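Long-range contacts in hypothetical protein AF1704 (Archaeoglobus fulgidus, PDB 1ZBM), which probably catalyses the conversion of cyclic dehypoxanthinylfutalosinate into 1,4-dihydroxy-6-naphthoate and dihydroxyacetone, a step in menaquinone biosynthesis: residues Y27-K33 with E217-Y221; V34-L38 with V196-R202; L179-L185 with S252-L257; I78-A83 with T246-P250; K120-E124 with A266-I270. The contacts are given in a common frame with arbitrary orientation. Numbering follows the deposited sequence.

Contact 1 of 5, residues Y27-K33 with E217-Y221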
# COMPACT_ATOMS: atom_id res chain seq x y z
N TYR A 27 14.52 5.51 0.76
CA TYR A 27 15.72 5.98 1.45
C TYR A 27 16.83 6.48 0.54
O TYR A 27 17.33 7.59 0.72
CB TYR A 27 16.28 4.88 2.35
CG TYR A 27 17.65 5.21 2.88
CD1 TYR A 27 18.80 4.72 2.25
CD2 TYR A 27 17.81 6.08 3.95
CE1 TYR A 27 20.07 5.10 2.68
CE2 TYR A 27 19.07 6.47 4.39
CZ TYR A 27 20.19 5.98 3.75
OH TYR A 27 21.44 6.36 4.19
N ALA A 28 17.24 5.67 -0.43
CA ALA A 28 18.31 6.05 -1.33
C ALA A 28 18.01 7.36 -2.06
O ALA A 28 18.89 8.19 -2.26
CB ALA A 28 18.57 4.93 -2.35
N MSE A 29 16.75 7.53 -2.46
CA MSE A 29 16.35 8.73 -3.19
C MSE A 29 16.25 9.96 -2.28
O MSE A 29 16.66 11.05 -2.66
CB MSE A 29 15.02 8.50 -3.90
CG MSE A 29 14.70 9.54 -4.97
SE MSE A 29 12.97 9.23 -5.82
CE MSE A 29 13.50 7.84 -7.07
N THR A 30 15.72 9.76 -1.08
CA THR A 30 15.57 10.86 -0.13
C THR A 30 16.91 11.32 0.47
O THR A 30 16.96 12.35 1.16
CB THR A 30 14.61 10.47 1.02
OG1 THR A 30 15.03 9.22 1.58
CG2 THR A 30 13.18 10.34 0.51
N HIS A 31 17.98 10.58 0.21
CA HIS A 31 19.29 10.97 0.74
C HIS A 31 20.33 11.24 -0.33
O HIS A 31 21.51 10.98 -0.13
CB HIS A 31 19.82 9.90 1.71
CG HIS A 31 19.13 9.89 3.03
ND1 HIS A 31 17.79 9.59 3.16
CD2 HIS A 31 19.57 10.16 4.28
CE1 HIS A 31 17.44 9.68 4.43
NE2 HIS A 31 18.51 10.02 5.13
N GLY A 32 19.88 11.78 -1.46
CA GLY A 32 20.79 12.11 -2.54
C GLY A 32 21.72 11.00 -2.95
O GLY A 32 22.78 11.26 -3.53
N LYS A 33 21.34 9.76 -2.66
CA LYS A 33 22.16 8.60 -3.01
C LYS A 33 21.86 8.14 -4.44
O LYS A 33 22.51 7.23 -4.96
CB LYS A 33 21.89 7.45 -2.03
CG LYS A 33 22.18 7.78 -0.57
CD LYS A 33 23.67 7.71 -0.25
CE LYS A 33 24.17 6.27 -0.29
NZ LYS A 33 25.66 6.14 -0.15
N GLU A 217 20.98 -0.07 6.67
CA GLU A 217 21.12 1.36 6.48
C GLU A 217 19.76 1.98 6.15
O GLU A 217 19.30 2.90 6.83
CB GLU A 217 22.12 1.65 5.37
CG GLU A 217 22.54 3.11 5.30
CD GLU A 217 23.32 3.43 4.04
OE1 GLU A 217 24.11 2.57 3.60
OE2 GLU A 217 23.14 4.54 3.50
N ALA A 218 19.11 1.47 5.10
CA ALA A 218 17.81 2.00 4.69
C ALA A 218 16.76 1.89 5.80
O ALA A 218 15.94 2.80 5.98
CB ALA A 218 17.33 1.28 3.44
N ILE A 219 16.78 0.80 6.55
CA ILE A 219 15.82 0.58 7.62
C ILE A 219 16.06 1.54 8.79
O ILE A 219 15.13 1.90 9.51
CB ILE A 219 15.91 -0.87 8.14
CG1 ILE A 219 14.51 -1.44 8.35
CG2 ILE A 219 16.73 -0.94 9.43
CD1 ILE A 219 13.69 -0.72 9.37
N GLU A 220 17.30 1.96 8.97
CA GLU A 220 17.66 2.88 10.05
C GLU A 220 16.86 4.17 9.97
O GLU A 220 16.28 4.62 10.95
CB GLU A 220 19.15 3.20 10.00
CG GLU A 220 19.65 3.98 11.21
CD GLU A 220 19.49 3.20 12.49
OE1 GLU A 220 19.93 2.02 12.54
OE2 GLU A 220 18.91 3.75 13.46
N TYR A 221 16.85 4.78 8.79
CA TYR A 221 16.11 6.01 8.59
C TYR A 221 14.61 5.73 8.66
O TYR A 221 13.85 6.49 9.25
CB TYR A 221 16.46 6.61 7.24
CG TYR A 221 15.58 7.78 6.85
CD1 TYR A 221 15.75 9.03 7.45
CD2 TYR A 221 14.57 7.63 5.90
CE1 TYR A 221 14.93 10.11 7.12
CE2 TYR A 221 13.75 8.70 5.56
CZ TYR A 221 13.93 9.93 6.17
OH TYR A 221 13.12 10.99 5.85
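Tyr27, near the C-terminal end of helix 20-30, points its CA-to-CB bond toward helix 215-222 and lays its ring along the first turn of residues 217-221. Ala218 sits over one ring face, its CA 4.0 Å from the ring centroid in a CH-pi contact, and Ala218 CB lies 3.9 Å from Tyr27 CB. The CA atoms of Tyr27 and Ala218 are 5.5 Å apart. At the far end of the ring, Tyr27 OH donates a 2.6 Å hydrogen bond to Glu217 OE2; Tyr27 CD2, next to CG, meets Tyr221 CB at 3.6 Å. Ala28 and Met29 (selenomethionine) turn to other neighbours: both pack on helix 194-213, and Met29 also reaches strand 39-44. Thr30 only grazes Tyr221, OG1 to CE2 at 4.2 Å. His31, just past the helix, directs its ring edge at the face of Tyr221 in a T-shaped pair, with centroids 4.6 Å apart and planes at 78°; Tyr221 OH is hydrogen-bonded to Lys224 NZ. Gly32 takes a positive phi, and Lys33 N returns to Ala28 O at 2.9 Å as the chain leaves the helix. Lys33 CE comes within 4.3 Å of Glu217 OE2. The contact thus joins two helices through aromatic and CH-pi packing, with a single short hydrogen bond fixing the phenol of the buried Tyr27 to a carboxylate at the partly exposed margin.

Contact 2 of 5, residues V34-L38 with V196-R202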
# COMPACT_ATOMS: atom_id res chain seq x y z
N VAL A 34 20.87 8.76 -5.07
CA VAL A 34 20.49 8.41 -6.44
C VAL A 34 20.81 9.55 -7.38
O VAL A 34 20.28 10.65 -7.23
CB VAL A 34 18.98 8.12 -6.56
CG1 VAL A 34 18.65 7.65 -7.97
CG2 VAL A 34 18.56 7.09 -5.53
N ASP A 35 21.66 9.29 -8.36
CA ASP A 35 22.05 10.31 -9.31
C ASP A 35 20.99 10.49 -10.40
O ASP A 35 20.72 9.58 -11.17
CB ASP A 35 23.40 9.95 -9.95
CG ASP A 35 24.10 11.15 -10.56
OD1 ASP A 35 24.39 12.11 -9.81
OD2 ASP A 35 24.35 11.12 -11.78
N THR A 36 20.39 11.68 -10.44
CA THR A 36 19.35 11.99 -11.42
C THR A 36 19.30 13.46 -11.77
O THR A 36 19.64 14.30 -10.94
CB THR A 36 17.96 11.59 -10.90
OG1 THR A 36 16.96 12.05 -11.82
CG2 THR A 36 17.71 12.23 -9.54
N TRP A 37 18.87 13.78 -12.99
CA TRP A 37 18.75 15.17 -13.41
C TRP A 37 17.40 15.74 -13.01
O TRP A 37 17.13 16.92 -13.25
CB TRP A 37 18.95 15.32 -14.91
CG TRP A 37 18.12 14.39 -15.75
CD1 TRP A 37 18.48 13.13 -16.17
CD2 TRP A 37 16.81 14.62 -16.26
NE1 TRP A 37 17.47 12.58 -16.91
CE2 TRP A 37 16.44 13.47 -16.99
CE3 TRP A 37 15.91 15.69 -16.19
CZ2 TRP A 37 15.20 13.36 -17.63
CZ3 TRP A 37 14.68 15.58 -16.82
CH2 TRP A 37 14.34 14.42 -17.54
N LEU A 38 16.55 14.92 -12.40
CA LEU A 38 15.24 15.35 -11.95
C LEU A 38 15.34 16.10 -10.62
O LEU A 38 16.06 15.67 -9.72
CB LEU A 38 14.31 14.15 -11.76
CG LEU A 38 13.72 13.46 -12.99
CD1 LEU A 38 13.00 12.18 -12.56
CD2 LEU A 38 12.75 14.39 -13.70
N VAL A 196 10.83 12.11 -18.75
CA VAL A 196 10.61 12.08 -17.31
C VAL A 196 10.13 10.70 -16.85
O VAL A 196 10.53 10.22 -15.78
CB VAL A 196 9.58 13.15 -16.88
CG1 VAL A 196 9.23 13.00 -15.39
CG2 VAL A 196 10.15 14.54 -17.13
N GLN A 197 9.30 10.05 -17.65
CA GLN A 197 8.80 8.73 -17.28
C GLN A 197 9.94 7.72 -17.12
O GLN A 197 10.03 7.03 -16.09
CB GLN A 197 7.83 8.19 -18.32
CG GLN A 197 6.50 8.91 -18.40
CD GLN A 197 5.64 8.39 -19.55
OE1 GLN A 197 5.40 7.18 -19.65
NE2 GLN A 197 5.18 9.28 -20.42
N GLU A 198 10.81 7.63 -18.11
CA GLU A 198 11.91 6.68 -18.06
C GLU A 198 12.91 7.02 -16.97
O GLU A 198 13.40 6.14 -16.26
CB GLU A 198 12.62 6.61 -19.41
CG GLU A 198 13.49 5.36 -19.57
CD GLU A 198 12.67 4.09 -19.79
OE1 GLU A 198 12.98 3.05 -19.15
OE2 GLU A 198 11.73 4.13 -20.63
N GLU A 199 13.21 8.30 -16.84
CA GLU A 199 14.18 8.74 -15.84
C GLU A 199 13.74 8.41 -14.43
O GLU A 199 14.51 7.86 -13.64
CB GLU A 199 14.41 10.25 -15.95
CG GLU A 199 15.47 10.79 -15.01
CD GLU A 199 16.80 10.06 -15.16
OE1 GLU A 199 17.13 9.63 -16.29
OE2 GLU A 199 17.52 9.92 -14.16
N PHE A 200 12.50 8.74 -14.10
CA PHE A 200 12.01 8.47 -12.76
C PHE A 200 11.94 6.98 -12.49
O PHE A 200 12.18 6.53 -11.36
CB PHE A 200 10.63 9.08 -12.54
CG PHE A 200 10.13 8.85 -11.16
CD1 PHE A 200 10.58 9.63 -10.11
CD2 PHE A 200 9.28 7.79 -10.89
CE1 PHE A 200 10.18 9.36 -8.81
CE2 PHE A 200 8.88 7.51 -9.59
CZ PHE A 200 9.33 8.30 -8.55
N LEU A 201 11.58 6.21 -13.51
CA LEU A 201 11.51 4.76 -13.36
C LEU A 201 12.89 4.25 -13.00
O LEU A 201 13.03 3.38 -12.12
CB LEU A 201 11.06 4.11 -14.66
CG LEU A 201 11.25 2.60 -14.62
CD1 LEU A 201 10.40 2.02 -13.51
CD2 LEU A 201 10.88 2.00 -15.97
N ARG A 202 13.91 4.79 -13.66
CA ARG A 202 15.31 4.40 -13.42
C ARG A 202 15.72 4.74 -11.99
O ARG A 202 16.32 3.92 -11.30
CB ARG A 202 16.25 5.10 -14.40
CG ARG A 202 17.73 4.68 -14.27
CD ARG A 202 18.65 5.50 -15.18
NE ARG A 202 18.77 6.88 -14.70
CZ ARG A 202 19.47 7.23 -13.62
NH1 ARG A 202 20.12 6.31 -12.91
NH2 ARG A 202 19.50 8.49 -13.23
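An ST turn shapes the loop between helix 20-30 and strand 39-44 where it passes helix 194-213: Thr36 OG1 accepts from Leu38 N at 3.0 Å. The same hydroxyl donates to Glu199 OE2 at 3.2 Å, so one threonine both shapes the loop and ties it to the helix. Glu199, buried and directed toward the loop, is the hub. Its OE2 also forms a salt bridge with Arg202 NH2 at 2.6 Å, one turn further along the helix, and Arg202 NH2 in turn donates to the backbone Asp35 O at 2.6 Å, nearly straight at 165°. Carboxylate, guanidinium, hydroxyl and carbonyl therefore form one continuous polar network. On the other side of the carboxylate, Trp37 NE1 lies 3.0 Å from Glu199 OE1. The indole, whose CH2 is 4.2 Å from Val196 CG2, is also stacked with His7 of the N-terminal purification tag, a neighbour that is not native. Leu38 supplies the apolar part, pointing toward the helix: its CD1 meets Glu199 CG at 3.7 Å and Phe200 CB at 3.9 Å, and its CD2 meets Val196 CG1 at 4.1 Å. Beyond it, Phe200 reaches Met29 of helix 20-30 and Leu79 of strand 76-86. The ST turn thus lies in the helix-to-strand connection, 20-30 to 39-44, of a periplasmic-binding-protein-like alpha/beta domain, with helix 194-213 packed on it.

Contact 3 of 5, residues L179-L185 with S252-L257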
# COMPACT_ATOMS: atom_id res chain seq x y z
N LEU A 179 -2.59 -16.03 -7.75
CA LEU A 179 -1.61 -15.05 -8.17
C LEU A 179 -1.31 -14.13 -6.99
O LEU A 179 -2.10 -14.05 -6.04
CB LEU A 179 -2.18 -14.23 -9.33
CG LEU A 179 -2.51 -14.98 -10.62
CD1 LEU A 179 -3.41 -14.13 -11.53
CD2 LEU A 179 -1.20 -15.33 -11.33
N PRO A 180 -0.17 -13.42 -7.02
CA PRO A 180 0.18 -12.50 -5.92
C PRO A 180 -0.96 -11.50 -5.69
O PRO A 180 -1.84 -11.35 -6.53
CB PRO A 180 1.45 -11.83 -6.44
CG PRO A 180 2.07 -12.89 -7.31
CD PRO A 180 0.88 -13.45 -8.05
N LEU A 181 -0.94 -10.81 -4.55
CA LEU A 181 -2.00 -9.85 -4.22
C LEU A 181 -1.55 -8.37 -4.32
O LEU A 181 -0.81 -7.88 -3.46
CB LEU A 181 -2.48 -10.11 -2.78
CG LEU A 181 -3.90 -9.72 -2.34
CD1 LEU A 181 -3.95 -9.67 -0.81
CD2 LEU A 181 -4.29 -8.40 -2.93
N PRO A 182 -2.01 -7.65 -5.37
CA PRO A 182 -1.67 -6.23 -5.59
C PRO A 182 -2.30 -5.35 -4.51
O PRO A 182 -3.52 -5.32 -4.38
CB PRO A 182 -2.29 -5.93 -6.96
CG PRO A 182 -2.50 -7.27 -7.58
CD PRO A 182 -2.90 -8.14 -6.43
N LEU A 183 -1.48 -4.62 -3.76
CA LEU A 183 -2.03 -3.77 -2.70
C LEU A 183 -1.82 -2.28 -2.94
O LEU A 183 -2.79 -1.53 -3.10
CB LEU A 183 -1.42 -4.15 -1.35
CG LEU A 183 -1.74 -5.57 -0.89
CD1 LEU A 183 -0.83 -5.93 0.25
CD2 LEU A 183 -3.21 -5.68 -0.49
N GLY A 184 -0.57 -1.85 -2.95
CA GLY A 184 -0.25 -0.46 -3.19
C GLY A 184 0.48 -0.35 -4.51
O GLY A 184 1.21 -1.27 -4.89
N LEU A 185 0.30 0.75 -5.22
CA LEU A 185 0.97 0.92 -6.51
C LEU A 185 1.64 2.28 -6.65
O LEU A 185 1.28 3.24 -5.97
CB LEU A 185 -0.05 0.77 -7.64
CG LEU A 185 -0.93 -0.47 -7.73
CD1 LEU A 185 -2.05 -0.20 -8.73
CD2 LEU A 185 -0.12 -1.69 -8.14
N SER A 252 2.42 -11.90 -13.75
CA SER A 252 1.43 -12.46 -12.83
C SER A 252 0.68 -11.39 -12.05
O SER A 252 -0.52 -11.50 -11.84
CB SER A 252 2.09 -13.46 -11.86
OG SER A 252 3.03 -12.83 -11.00
N VAL A 253 1.40 -10.35 -11.64
CA VAL A 253 0.78 -9.25 -10.90
C VAL A 253 -0.12 -8.42 -11.82
O VAL A 253 -1.14 -7.88 -11.38
CB VAL A 253 1.86 -8.31 -10.26
CG1 VAL A 253 1.19 -7.11 -9.60
CG2 VAL A 253 2.68 -9.08 -9.24
N ASP A 254 0.26 -8.31 -13.09
CA ASP A 254 -0.59 -7.56 -14.03
C ASP A 254 -1.90 -8.34 -14.15
O ASP A 254 -2.97 -7.75 -14.23
CB ASP A 254 0.02 -7.47 -15.44
CG ASP A 254 1.28 -6.62 -15.50
OD1 ASP A 254 1.36 -5.59 -14.79
OD2 ASP A 254 2.18 -6.99 -16.29
N ALA A 255 -1.79 -9.66 -14.19
CA ALA A 255 -2.97 -10.52 -14.33
C ALA A 255 -3.85 -10.42 -13.10
O ALA A 255 -5.08 -10.42 -13.20
CB ALA A 255 -2.54 -11.96 -14.55
N ALA A 256 -3.21 -10.35 -11.93
CA ALA A 256 -3.93 -10.25 -10.66
C ALA A 256 -4.75 -8.97 -10.59
O ALA A 256 -5.90 -9.00 -10.13
CB ALA A 256 -2.95 -10.32 -9.51
N LEU A 257 -4.20 -7.85 -11.03
CA LEU A 257 -4.96 -6.61 -11.00
C LEU A 257 -6.15 -6.77 -11.91
O LEU A 257 -7.28 -6.45 -11.54
CB LEU A 257 -4.14 -5.44 -11.51
CG LEU A 257 -3.30 -4.65 -10.52
CD1 LEU A 257 -2.68 -3.50 -11.31
CD2 LEU A 257 -4.14 -4.10 -9.36
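Pro182, Leu179 and Leu257 give up the most surface where the start of strand 181-189 packs against helix 251-265. Pro182 points toward the helix and sits against three of its residues: CG lies 3.6 Å from Ala256 CB and 4.2 Å from Val253 CG1, and CB lies 3.5 Å from Leu257 CD2. Strand and helix axes cross at -80°, 7.8 Å apart at closest, a near-perpendicular arrangement that puts a helix across one face of the five-stranded sheet of this periplasmic-binding-protein-like fold. Leu181 and Leu183 point away from the helix; the strand is disturbed at Leu183 and Gly184, a classic beta bulge opposite Ser84. Pro182 also lies close to the predicted substrate-binding residue Thr114, with about 6 Å between their side chains. Leu179, ahead of the strand, lies along the same side of the helix: its CD2 touches Ser252 CB and its CD1 touches Ala255 CB, each at 3.8 Å, and its CB is 4.0 Å from Ala256 CB. Between these two, Pro180 CB meets Val253 CG2 at 4.1 Å and Pro180 O approaches Ala256 CB to 3.3 Å. Leu257 spans the bulge, reaching past Pro182 to Leu185, CD1 to CD1 at 4.2 Å.

Contact 4 of 5, residues I78-A83 with T246-P250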
# COMPACT_ATOMS: atom_id res chain seq x y z
N ILE A 78 0.09 2.94 -14.24
CA ILE A 78 0.89 2.23 -13.25
C ILE A 78 2.36 2.21 -13.60
O ILE A 78 2.74 1.87 -14.72
CB ILE A 78 0.42 0.78 -13.08
CG1 ILE A 78 -1.09 0.76 -12.81
CG2 ILE A 78 1.16 0.14 -11.92
CD1 ILE A 78 -1.73 -0.60 -13.04
N LEU A 79 3.20 2.61 -12.64
CA LEU A 79 4.65 2.61 -12.87
C LEU A 79 5.17 1.20 -12.60
O LEU A 79 4.76 0.55 -11.65
CB LEU A 79 5.30 3.62 -11.94
CG LEU A 79 6.72 4.02 -12.31
CD1 LEU A 79 6.74 4.87 -13.59
CD2 LEU A 79 7.30 4.82 -11.13
N SER A 80 6.08 0.71 -13.43
CA SER A 80 6.58 -0.65 -13.24
C SER A 80 7.22 -0.91 -11.87
O SER A 80 7.21 -2.04 -11.40
CB SER A 80 7.56 -1.00 -14.35
OG SER A 80 6.93 -0.85 -15.63
N ALA A 81 7.73 0.14 -11.23
CA ALA A 81 8.37 0.01 -9.93
C ALA A 81 7.67 0.78 -8.82
O ALA A 81 7.14 1.88 -9.04
CB ALA A 81 9.82 0.47 -10.03
N GLY A 82 7.68 0.22 -7.62
CA GLY A 82 7.07 0.88 -6.48
C GLY A 82 5.87 0.16 -5.90
O GLY A 82 5.46 0.47 -4.78
N ALA A 83 5.32 -0.80 -6.63
CA ALA A 83 4.15 -1.53 -6.13
C ALA A 83 4.44 -2.38 -4.90
O ALA A 83 5.56 -2.83 -4.70
CB ALA A 83 3.58 -2.42 -7.25
N THR A 246 8.26 -5.19 -6.33
CA THR A 246 8.39 -3.74 -6.23
C THR A 246 9.40 -3.24 -7.25
O THR A 246 9.23 -2.17 -7.84
CB THR A 246 8.86 -3.33 -4.82
OG1 THR A 246 8.24 -4.17 -3.84
CG2 THR A 246 8.49 -1.87 -4.52
N TYR A 247 10.46 -4.02 -7.48
CA TYR A 247 11.47 -3.61 -8.43
C TYR A 247 10.93 -3.57 -9.86
O TYR A 247 11.26 -2.67 -10.63
CB TYR A 247 12.69 -4.53 -8.38
CG TYR A 247 13.83 -4.05 -9.25
CD1 TYR A 247 14.68 -3.03 -8.83
CD2 TYR A 247 14.05 -4.62 -10.51
CE1 TYR A 247 15.73 -2.59 -9.63
CE2 TYR A 247 15.09 -4.18 -11.32
CZ TYR A 247 15.93 -3.17 -10.87
OH TYR A 247 16.97 -2.78 -11.67
N ASN A 248 10.10 -4.56 -10.20
CA ASN A 248 9.50 -4.66 -11.53
C ASN A 248 8.23 -5.52 -11.46
O ASN A 248 8.30 -6.70 -11.12
CB ASN A 248 10.50 -5.29 -12.51
CG ASN A 248 10.02 -5.24 -13.95
OD1 ASN A 248 9.70 -4.18 -14.47
ND2 ASN A 248 9.98 -6.39 -14.61
N MSE A 249 7.08 -4.94 -11.77
CA MSE A 249 5.84 -5.70 -11.71
C MSE A 249 5.83 -6.83 -12.75
O MSE A 249 5.82 -6.56 -13.95
CB MSE A 249 4.64 -4.78 -11.94
CG MSE A 249 3.31 -5.36 -11.53
SE MSE A 249 1.87 -4.12 -11.89
CE MSE A 249 2.13 -2.96 -10.36
N PRO A 250 5.85 -8.10 -12.31
CA PRO A 250 5.85 -9.22 -13.25
C PRO A 250 4.49 -9.43 -13.91
O PRO A 250 3.50 -8.83 -13.50
CB PRO A 250 6.26 -10.40 -12.38
CG PRO A 250 5.61 -10.06 -11.06
CD PRO A 250 5.93 -8.57 -10.91
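Met249, a selenomethionine, extends its side chain over residues 78-83, its CE lying 3.6 Å from Ile78 CG2 and 3.5 Å from Ala83 CB; Leu185 of the neighbouring strand packs against it too. Backbone bonds fix the rest. Met249 N donates to Ser80 O at 2.9 Å, and Gly82 N donates to Thr246 O, also at 2.9 Å and nearly straight at 160°. Close CA-H...O contacts accompany them: Ala81 CA to Thr246 O at 3.1 Å and Asn248 CA to Ser80 O at 3.5 Å. With CA atoms as close as 4.8 Å between Ala83 and Thr246, the two backbones all but touch. Gly82 has a phi of 115°, at which a CB would be jammed against the preceding carbonyl. Thr246 CG2 reaches Ala83 O at 3.1 Å, while Thr246 OG1 is hydrogen-bonded to Asn243 N and Tyr241 O. This is an irregular break in an outermost sheet strand, 76-86, bridged by the turn linking helix 244-247 to helix 251-265.

Contact 5 of 5, residues K120-E124 with A266-I270; sequences KLAVE and AKGLI
A Schellman motif ends helix 251-265, with Gly268 at C-prime (phi 63°, psi 37°): Leu269 N bonds to Ala264 O, and Gly268 N to Glu265 O. The reversal brings residues 267 and 269 toward the C-terminal end of helix 114-122, whose segment is helical to Ala122; Val123 then becomes extended (-126°/102°). The backbones stay well apart, with CA atoms 7.9 Å apart for Lys120 and Leu269 and 8.0 Å for Leu121 and Lys267, so side chains alone bridge the gap. The apolar part centres on Leu269 (chi1 -89°, chi2 38°): its CD2 lies 3.6 Å from CD2 of Leu121 (mt) and 4.0 Å from Lys120 CB. Leu121 CD2 is also 4.3 Å from Lys267 CG. Such a surface contact links the end of the ordered chain to helix 114-122, which begins at the predicted substrate-binding Thr114. One exposed salt bridge remains: Lys267 (chi1 m, chi2 -124°, chi3 p, chi4 t) donates from NZ to OE1 of Glu124 (chi1 39°, chi2 t, chi3 53°) at 3.1 Å.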
# COMPACT_ATOMS: atom_id res chain seq x y z
N LYS A 120 -15.01 -5.74 1.23
CA LYS A 120 -16.31 -5.60 0.60
C LYS A 120 -16.63 -6.77 -0.34
O LYS A 120 -17.79 -6.99 -0.67
CB LYS A 120 -16.37 -4.27 -0.17
CG LYS A 120 -16.33 -3.04 0.75
CD LYS A 120 -15.76 -1.82 0.05
CE LYS A 120 -16.61 -1.39 -1.13
NZ LYS A 120 -15.88 -0.41 -1.98
N LEU A 121 -15.61 -7.52 -0.75
CA LEU A 121 -15.81 -8.68 -1.62
C LEU A 121 -15.97 -9.95 -0.80
O LEU A 121 -16.64 -10.88 -1.23
CB LEU A 121 -14.61 -8.85 -2.56
CG LEU A 121 -14.47 -7.89 -3.74
CD1 LEU A 121 -13.09 -8.06 -4.32
CD2 LEU A 121 -15.55 -8.18 -4.78
N ALA A 122 -15.33 -10.01 0.36
CA ALA A 122 -15.41 -11.20 1.20
C ALA A 122 -16.65 -11.19 2.09
O ALA A 122 -17.22 -12.25 2.37
CB ALA A 122 -14.15 -11.31 2.05
N VAL A 123 -17.07 -10.01 2.54
CA VAL A 123 -18.24 -9.83 3.40
C VAL A 123 -19.12 -8.80 2.71
O VAL A 123 -18.84 -7.60 2.76
CB VAL A 123 -17.83 -9.30 4.80
CG1 VAL A 123 -18.98 -9.46 5.79
CG2 VAL A 123 -16.59 -10.03 5.29
N GLU A 124 -20.19 -9.26 2.05
CA GLU A 124 -21.07 -8.36 1.32
C GLU A 124 -22.16 -7.70 2.13
O GLU A 124 -23.15 -7.22 1.57
CB GLU A 124 -21.68 -9.11 0.13
CG GLU A 124 -22.06 -10.53 0.43
CD GLU A 124 -22.33 -11.31 -0.83
OE1 GLU A 124 -21.45 -11.30 -1.72
OE2 GLU A 124 -23.42 -11.92 -0.94
N ALA A 266 -17.84 -6.72 -11.44
CA ALA A 266 -18.93 -7.71 -11.34
C ALA A 266 -19.84 -7.56 -10.13
O ALA A 266 -20.93 -8.13 -10.09
CB ALA A 266 -18.35 -9.13 -11.36
N LYS A 267 -19.39 -6.80 -9.13
CA LYS A 267 -20.20 -6.59 -7.95
C LYS A 267 -20.57 -5.13 -7.80
O LYS A 267 -21.16 -4.74 -6.80
CB LYS A 267 -19.49 -7.08 -6.69
CG LYS A 267 -19.48 -8.60 -6.54
CD LYS A 267 -20.08 -9.04 -5.20
CE LYS A 267 -21.56 -8.67 -5.09
NZ LYS A 267 -22.17 -9.12 -3.80
N GLY A 268 -20.23 -4.32 -8.80
CA GLY A 268 -20.55 -2.91 -8.72
C GLY A 268 -19.86 -2.17 -7.59
O GLY A 268 -20.44 -1.28 -6.96
N LEU A 269 -18.62 -2.54 -7.30
CA LEU A 269 -17.90 -1.86 -6.23
C LEU A 269 -17.16 -0.63 -6.74
O LEU A 269 -16.88 0.29 -5.97
CB LEU A 269 -16.93 -2.82 -5.55
CG LEU A 269 -17.51 -3.60 -4.37
CD1 LEU A 269 -18.94 -4.01 -4.66
CD2 LEU A 269 -16.64 -4.83 -4.11
N ILE A 270 -16.87 -0.61 -8.04
CA ILE A 270 -16.16 0.50 -8.66
C ILE A 270 -17.12 1.60 -9.15
O ILE A 270 -18.34 1.50 -8.86
CB ILE A 270 -15.30 0.00 -9.87
CG1 ILE A 270 -16.17 -0.13 -11.12
CG2 ILE A 270 -14.68 -1.33 -9.56
CD1 ILE A 270 -15.97 1.00 -12.13

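Overall arrangement
From the N terminus, helix 20-30 and the loop after it open contacts 1 and 2, which close on consecutive helices, 215-222 and 194-213; contact 2 nests within contact 1 and touches it. Strand 76-86 next opens contact 4, closed near Met249; it crosses contacts 1 and 2 and touches contact 2 through Leu79 and Phe200. Helix 114-122 opens contact 5, closed just after helix 251-265, where the model ends; contact 3 nests within it, and contacts 1, 2 and 4 cross both. Contact 3 joins strand 181-189 to helix 251-265, contact 4 the neighbouring strand to the end of helix 244-247 and the turn after it. Contact 5 lies across the chain's centre from contacts 1 and 2.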